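Local atomic coordinates of endoribonuclease L-PSP/chorismate mutase-like domain-containing protein (Shewanella oneidensis, PDB entry 2OTM), a protein that is of unknown function but belongs to the YjgF/chorismate mutase-like family and is a putative endoribonuclease of the L-PSP type. Residues B[27-31]-B[79-83]; B[87-91]-B[150-154]. Residue numbers count along the deposited sequence, not the author numbering.

Interaction 1: B[27-31]-B[79-83]; sequences YEPYS and QLKQA
Tyr30 lays one face of its ring over the methyl of Ala83, a CH-pi contact in which Ala83 CB stands 3.5 Å from the ring centroid, only 15° off the ring normal. Chi1 of 63° (p) and chi2 of 89° set the ring this way, and Tyr30 CZ is the ring atom closest to Ala83 CB, at 3.5 Å. Residues 79-83 are regular helix, with Ala83 N hydrogen-bonded to Gln79 O at 3.1 Å. Tyr27 and Glu28 are extended; Pro29 (phi/psi -60/-25) then turns the chain into the strand that starts at Tyr30 (-153/160). Pro29 faces Gln79 with CA atoms 7.5 Å apart, and Tyr30 faces Ala83 at 7.7 Å. Gln79 (chi1 t, chi2 p) extends its amide to Pro29 and Tyr30: Gln79 OE1 comes within 3.2 Å of Pro29 CB, while Gln79 NE2 lies at the ring edge, 3.4 Å from Tyr30 CD2. A water spans the outer end, 2.9 Å from Tyr30 OH and donating to Ala83 O at 2.6 Å. This is helix-on-sheet packing at the surface of a YjgF-like alpha/beta fold: the last turns of helix 62-84 cover the start of strand 30-33, outermost in this chain's sheet; neighbouring strand 36-39 contributes Leu37 beside Tyr30.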
ATOM      1  N   TYR B  27       0.720  16.679   6.108  1.00 21.72           N
ATOM      2  CA  TYR B  27       1.678  15.804   5.419  1.00 21.00           C
ATOM      3  C   TYR B  27       2.212  16.505   4.162  1.00 21.93           C
ATOM      4  O   TYR B  27       1.672  17.532   3.718  1.00 20.84           O
ATOM      5  CB  TYR B  27       1.058  14.451   5.066  1.00 21.47           C
ATOM      6  CG  TYR B  27      -0.119  14.517   4.140  1.00 21.53           C
ATOM      7  CD1 TYR B  27       0.060  14.510   2.772  1.00 21.47           C
ATOM      8  CD2 TYR B  27      -1.422  14.593   4.633  1.00 22.84           C
ATOM      9  CE1 TYR B  27      -1.017  14.581   1.894  1.00 18.65           C
ATOM     10  CE2 TYR B  27      -2.511  14.671   3.771  1.00 22.56           C
ATOM     11  CZ  TYR B  27      -2.306  14.666   2.403  1.00 21.40           C
ATOM     12  OH  TYR B  27      -3.369  14.738   1.523  1.00 21.43           O
ATOM     13  N   GLU B  28       3.322  15.986   3.657  1.00 21.25           N
ATOM     14  CA  GLU B  28       4.004  16.533   2.494  1.00 21.15           C
ATOM     15  C   GLU B  28       3.410  15.933   1.225  1.00 21.60           C
ATOM     16  O   GLU B  28       3.083  14.744   1.201  1.00 22.17           O
ATOM     17  CB  GLU B  28       5.505  16.171   2.539  1.00 20.78           C
ATOM     18  CG  GLU B  28       6.264  16.755   3.724  1.00 26.40           C
ATOM     19  CD  GLU B  28       6.294  18.273   3.676  1.00 34.54           C
ATOM     20  OE1 GLU B  28       6.327  18.819   2.551  1.00 33.40           O
ATOM     21  OE2 GLU B  28       6.250  18.911   4.752  1.00 36.82           O
ATOM     22  N   PRO B  29       3.243  16.741   0.178  1.00 23.97           N
ATOM     23  CA  PRO B  29       2.809  16.214  -1.113  1.00 25.05           C
ATOM     24  C   PRO B  29       3.714  15.180  -1.726  1.00 23.01           C
ATOM     25  O   PRO B  29       3.256  14.404  -2.534  1.00 23.47           O
ATOM     26  CB  PRO B  29       2.783  17.450  -2.010  1.00 24.60           C
ATOM     27  CG  PRO B  29       3.482  18.479  -1.278  1.00 32.41           C
ATOM     28  CD  PRO B  29       3.295  18.204   0.151  1.00 28.24           C
ATOM     29  N   TYR B  30       4.991  15.187  -1.366  1.00 22.14           N
ATOM     30  CA  TYR B  30       5.895  14.134  -1.773  1.00 22.02           C
ATOM     31  C   TYR B  30       7.005  14.010  -0.754  1.00 22.27           C
ATOM     32  O   TYR B  30       7.255  14.942   0.044  1.00 21.29           O
ATOM     33  CB  TYR B  30       6.484  14.388  -3.176  1.00 22.60           C
ATOM     34  CG  TYR B  30       7.338  15.622  -3.300  1.00 21.14           C
ATOM     35  CD1 TYR B  30       8.698  15.587  -3.058  1.00 23.12           C
ATOM     36  CD2 TYR B  30       6.777  16.830  -3.673  1.00 28.35           C
ATOM     37  CE1 TYR B  30       9.470  16.736  -3.162  1.00 25.57           C
ATOM     38  CE2 TYR B  30       7.533  17.962  -3.785  1.00 32.02           C
ATOM     39  CZ  TYR B  30       8.873  17.910  -3.522  1.00 31.81           C
ATOM     40  OH  TYR B  30       9.614  19.051  -3.641  1.00 37.26           O
ATOM     41  N   SER B  31       7.666  12.856  -0.756  1.00 21.41           N
ATOM     42  CA  SER B  31       8.863  12.681   0.015  1.00 21.53           C
ATOM     43  C   SER B  31       9.928  11.982  -0.815  1.00 22.66           C
ATOM     44  O   SER B  31       9.656  11.430  -1.882  1.00 21.50           O
ATOM     45  CB  SER B  31       8.579  11.939   1.336  1.00 23.76           C
ATOM     46  OG  SER B  31       8.034  10.639   1.183  1.00 24.97           O
ATOM     47  N   GLN B  79       2.747  17.040  -9.834  1.00 22.70           N
ATOM     48  CA  GLN B  79       3.419  16.998  -8.545  1.00 24.23           C
ATOM     49  C   GLN B  79       4.892  16.634  -8.737  1.00 24.44           C
ATOM     50  O   GLN B  79       5.769  17.218  -8.111  1.00 25.79           O
ATOM     51  CB  GLN B  79       2.740  15.946  -7.658  1.00 25.64           C
ATOM     52  CG  GLN B  79       3.304  15.856  -6.247  1.00 26.67           C
ATOM     53  CD  GLN B  79       3.029  17.111  -5.497  1.00 35.05           C
ATOM     54  OE1 GLN B  79       1.904  17.329  -5.064  1.00 38.85           O
ATOM     55  NE2 GLN B  79       4.043  17.971  -5.368  1.00 31.27           N
ATOM     56  N   LEU B  80       5.148  15.675  -9.619  1.00 23.90           N
ATOM     57  CA  LEU B  80       6.513  15.221  -9.886  1.00 24.15           C
ATOM     58  C   LEU B  80       7.307  16.351 -10.527  1.00 24.26           C
ATOM     59  O   LEU B  80       8.478  16.550 -10.194  1.00 25.53           O
ATOM     60  CB  LEU B  80       6.522  13.994 -10.800  1.00 25.50           C
ATOM     61  CG  LEU B  80       5.923  12.702 -10.232  1.00 22.46           C
ATOM     62  CD1 LEU B  80       5.976  11.630 -11.291  1.00 23.36           C
ATOM     63  CD2 LEU B  80       6.642  12.270  -8.946  1.00 21.23           C
ATOM     64  N   LYS B  81       6.674  17.082 -11.437  1.00 23.08           N
ATOM     65  CA  LYS B  81       7.366  18.185 -12.102  1.00 25.70           C
ATOM     66  C   LYS B  81       7.757  19.282 -11.122  1.00 28.62           C
ATOM     67  O   LYS B  81       8.819  19.913 -11.251  1.00 25.60           O
ATOM     68  CB  LYS B  81       6.507  18.809 -13.200  1.00 27.57           C
ATOM     69  CG  LYS B  81       7.240  19.972 -13.915  1.00 30.78           C
ATOM     70  CD  LYS B  81       6.907  20.068 -15.372  1.00 29.66           C
ATOM     71  CE  LYS B  81       7.530  21.326 -16.008  1.00 29.08           C
ATOM     72  NZ  LYS B  81       8.971  21.166 -16.411  1.00 20.97           N
ATOM     73  N   GLN B  82       6.883  19.528 -10.150  1.00 27.16           N
ATOM     74  CA  GLN B  82       7.189  20.493  -9.108  1.00 28.94           C
ATOM     75  C   GLN B  82       8.378  20.050  -8.277  1.00 28.70           C
ATOM     76  O   GLN B  82       9.230  20.858  -7.939  1.00 31.22           O
ATOM     77  CB  GLN B  82       5.979  20.716  -8.215  1.00 28.39           C
ATOM     78  CG  GLN B  82       6.087  21.931  -7.324  1.00 36.40           C
ATOM     79  CD  GLN B  82       5.038  21.908  -6.227  1.00 46.98           C
ATOM     80  OE1 GLN B  82       4.163  22.766  -6.183  1.00 50.77           O
ATOM     81  NE2 GLN B  82       5.095  20.894  -5.362  1.00 45.81           N
ATOM     82  N   ALA B  83       8.440  18.766  -7.966  1.00 26.43           N
ATOM     83  CA  ALA B  83       9.527  18.223  -7.202  1.00 26.56           C
ATOM     84  C   ALA B  83      10.859  18.227  -7.969  1.00 27.33           C
ATOM     85  O   ALA B  83      11.884  18.537  -7.374  1.00 27.79           O
ATOM     86  CB  ALA B  83       9.196  16.816  -6.782  1.00 24.12           C
TER
HETATM   87  O   HOH W   1      12.249  19.138  -4.867  1.00 49.03           O

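Interaction 2: B[87-91]-B[150-154]; sequences LSRIK and LFAEL
Lys91, Leu154 and Glu153 carry most of this contact, where the chain entering strand 92-100 meets the C-terminal end of strand 146-153. Lys91 N donates to Glu153 O at 2.8 Å, with an N-H...O angle of 137°. The Lys91 side chain (chi1 m, then all t) runs over the chain end, bringing Lys91 CE to 3.5 Å from Leu154 O; one water accepts from Lys91 NZ (2.9 Å) and donates to Glu153 OE2 (3.0 Å) and Leu154 OXT (2.7 Å). Glu153 also takes a hydrogen bond from Gln92 through OE1. The Lys91 bond lies where strand 92-100 starts its antiparallel pairing with 146-153 in the YjgF-like sheet. Before it, residues 87-89 form a short 3-10 turn closed by Ile90 N to Leu87 O (3.1 Å), and Ile90 (-77/118) opens the chain out, its CA 5.0 Å from that of Leu154. Ile90 CG1 meets Leu154 CD2 at 4.2 Å, Ile90 CG2 meets Ala152 CB at 4.0 Å, and a second water donates to Arg89 O and Leu154 O, both at 2.6 Å.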
ATOM      1  N   LEU B  87      11.000  16.924 -15.971  1.00 21.96           N
ATOM      2  CA  LEU B  87      10.539  15.547 -15.893  1.00 22.06           C
ATOM      3  C   LEU B  87      11.536  14.579 -16.546  1.00 22.54           C
ATOM      4  O   LEU B  87      11.491  13.388 -16.277  1.00 22.42           O
ATOM      5  CB  LEU B  87       9.149  15.421 -16.515  1.00 21.03           C
ATOM      6  CG  LEU B  87       7.974  16.021 -15.720  1.00 21.43           C
ATOM      7  CD1 LEU B  87       6.710  16.013 -16.551  1.00 20.73           C
ATOM      8  CD2 LEU B  87       7.744  15.277 -14.390  1.00 20.63           C
ATOM      9  N   SER B  88      12.433  15.093 -17.401  1.00 22.51           N
ATOM     10  CA  SER B  88      13.553  14.284 -17.920  1.00 22.64           C
ATOM     11  C   SER B  88      14.469  13.730 -16.849  1.00 23.43           C
ATOM     12  O   SER B  88      15.234  12.809 -17.084  1.00 23.09           O
ATOM     13  CB  SER B  88      14.420  15.138 -18.852  1.00 22.93           C
ATOM     14  OG  SER B  88      13.684  15.480 -19.997  1.00 24.18           O
ATOM     15  N   ARG B  89      14.440  14.351 -15.684  1.00 22.85           N
ATOM     16  CA  ARG B  89      15.256  13.921 -14.541  1.00 24.93           C
ATOM     17  C   ARG B  89      14.782  12.607 -13.915  1.00 24.92           C
ATOM     18  O   ARG B  89      15.519  11.943 -13.164  1.00 27.47           O
ATOM     19  CB  ARG B  89      15.332  15.029 -13.508  1.00 23.40           C
ATOM     20  CG  ARG B  89      16.048  16.286 -14.056  1.00 25.49           C
ATOM     21  CD  ARG B  89      16.072  17.481 -13.108  1.00 27.93           C
ATOM     22  NE  ARG B  89      16.804  18.566 -13.785  1.00 27.59           N
ATOM     23  CZ  ARG B  89      16.586  19.879 -13.664  1.00 34.48           C
ATOM     24  NH1 ARG B  89      15.674  20.358 -12.841  1.00 25.68           N
ATOM     25  NH2 ARG B  89      17.323  20.733 -14.375  1.00 29.31           N
ATOM     26  N   ILE B  90      13.569  12.212 -14.238  1.00 24.35           N
ATOM     27  CA  ILE B  90      13.041  10.928 -13.740  1.00 23.05           C
ATOM     28  C   ILE B  90      13.625   9.765 -14.532  1.00 23.89           C
ATOM     29  O   ILE B  90      13.447   9.676 -15.757  1.00 24.26           O
ATOM     30  CB  ILE B  90      11.509  10.936 -13.764  1.00 23.05           C
ATOM     31  CG1 ILE B  90      10.995  11.936 -12.711  1.00 28.96           C
ATOM     32  CG2 ILE B  90      10.903   9.478 -13.519  1.00 24.50           C
ATOM     33  CD1 ILE B  90       9.589  12.347 -12.879  1.00 25.32           C
ATOM     34  N   LYS B  91      14.362   8.887 -13.854  1.00 21.72           N
ATOM     35  CA  LYS B  91      14.882   7.679 -14.492  1.00 21.97           C
ATOM     36  C   LYS B  91      13.776   6.685 -14.824  1.00 23.34           C
ATOM     37  O   LYS B  91      13.783   6.081 -15.876  1.00 21.39           O
ATOM     38  CB  LYS B  91      15.895   7.000 -13.589  1.00 23.23           C
ATOM     39  CG  LYS B  91      17.163   7.806 -13.442  1.00 30.62           C
ATOM     40  CD  LYS B  91      18.219   7.037 -12.647  1.00 38.14           C
ATOM     41  CE  LYS B  91      19.523   7.844 -12.572  1.00 42.82           C
ATOM     42  NZ  LYS B  91      20.674   7.025 -12.118  1.00 45.53           N
ATOM     43  N   LEU B 150       2.198   7.894  -7.160  1.00 20.76           N
ATOM     44  CA  LEU B 150       3.311   7.537  -8.044  1.00 19.13           C
ATOM     45  C   LEU B 150       4.613   7.471  -7.253  1.00 20.08           C
ATOM     46  O   LEU B 150       4.773   8.150  -6.247  1.00 18.50           O
ATOM     47  CB  LEU B 150       3.471   8.553  -9.154  1.00 19.43           C
ATOM     48  CG  LEU B 150       2.327   8.698 -10.158  1.00 22.73           C
ATOM     49  CD1 LEU B 150       2.728   9.660 -11.233  1.00 22.49           C
ATOM     50  CD2 LEU B 150       1.946   7.367 -10.757  1.00 19.95           C
ATOM     51  N   PHE B 151       5.513   6.617  -7.728  1.00 20.24           N
ATOM     52  CA  PHE B 151       6.826   6.411  -7.150  1.00 19.64           C
ATOM     53  C   PHE B 151       7.827   6.465  -8.317  1.00 20.94           C
ATOM     54  O   PHE B 151       7.652   5.758  -9.323  1.00 22.85           O
ATOM     55  CB  PHE B 151       6.914   5.046  -6.512  1.00 22.02           C
ATOM     56  CG  PHE B 151       5.915   4.806  -5.399  1.00 21.33           C
ATOM     57  CD1 PHE B 151       4.603   4.490  -5.687  1.00 24.42           C
ATOM     58  CD2 PHE B 151       6.297   4.883  -4.094  1.00 24.37           C
ATOM     59  CE1 PHE B 151       3.685   4.275  -4.686  1.00 28.23           C
ATOM     60  CE2 PHE B 151       5.374   4.654  -3.070  1.00 28.06           C
ATOM     61  CZ  PHE B 151       4.081   4.358  -3.376  1.00 27.47           C
ATOM     62  N   ALA B 152       8.850   7.307  -8.176  1.00 20.96           N
ATOM     63  CA  ALA B 152       9.795   7.596  -9.241  1.00 20.49           C
ATOM     64  C   ALA B 152      11.200   7.431  -8.724  1.00 20.01           C
ATOM     65  O   ALA B 152      11.473   7.700  -7.554  1.00 22.55           O
ATOM     66  CB  ALA B 152       9.606   9.006  -9.786  1.00 19.32           C
ATOM     67  N   GLU B 153      12.080   7.000  -9.614  1.00 20.00           N
ATOM     68  CA  GLU B 153      13.516   6.915  -9.362  1.00 19.34           C
ATOM     69  C   GLU B 153      14.201   8.104 -10.006  1.00 21.38           C
ATOM     70  O   GLU B 153      13.952   8.401 -11.175  1.00 21.57           O
ATOM     71  CB  GLU B 153      14.097   5.621  -9.960  1.00 22.40           C
ATOM     72  CG  GLU B 153      15.526   5.388  -9.557  1.00 23.65           C
ATOM     73  CD  GLU B 153      16.185   4.190 -10.223  1.00 28.14           C
ATOM     74  OE1 GLU B 153      15.579   3.533 -11.090  1.00 28.59           O
ATOM     75  OE2 GLU B 153      17.352   3.944  -9.875  1.00 30.49           O
ATOM     76  N   LEU B 154      15.035   8.787  -9.235  1.00 21.98           N
ATOM     77  CA  LEU B 154      15.817   9.921  -9.718  1.00 26.26           C
ATOM     78  C   LEU B 154      17.279   9.513  -9.848  1.00 30.72           C
ATOM     79  O   LEU B 154      18.092  10.256 -10.410  1.00 31.28           O
ATOM     80  CB  LEU B 154      15.730  11.065  -8.723  1.00 29.10           C
ATOM     81  CG  LEU B 154      14.326  11.555  -8.369  1.00 29.99           C
ATOM     82  CD1 LEU B 154      14.442  12.410  -7.122  1.00 38.53           C
ATOM     83  CD2 LEU B 154      13.693  12.303  -9.534  1.00 37.66           C
ATOM     84  OXT LEU B 154      17.668   8.442  -9.354  1.00 31.75           O
TER
HETATM   85  O   HOH W   2      17.608  12.422 -11.776  1.00 37.33           O
HETATM   86  O   HOH W   3      19.210   6.236  -9.723  1.00 56.60           O

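Overall arrangement
From the N terminus, the chain passes through 27-31 into strand 30-33, makes the hairpin with strand 36-39, and returns along helix 62-84; interaction 1 closes that loop at 79-83. After three intervening residues, 87-91 opens the second loop, which runs through strand 92-100, helix 109-124 and strand 131-136 until 150-154 closes interaction 2 at the C terminus. The loops therefore follow in series, neither nested nor crossed. They meet at Leu80 of the helix, which packs on Leu87, Ile90 and Leu150, with Leu80 CD1 3.8 Å from Leu150 CD1. Interaction 1 ties the helix to the outermost strand of this chain's own sheet, interaction 2 the helix's exit loop to a central strand.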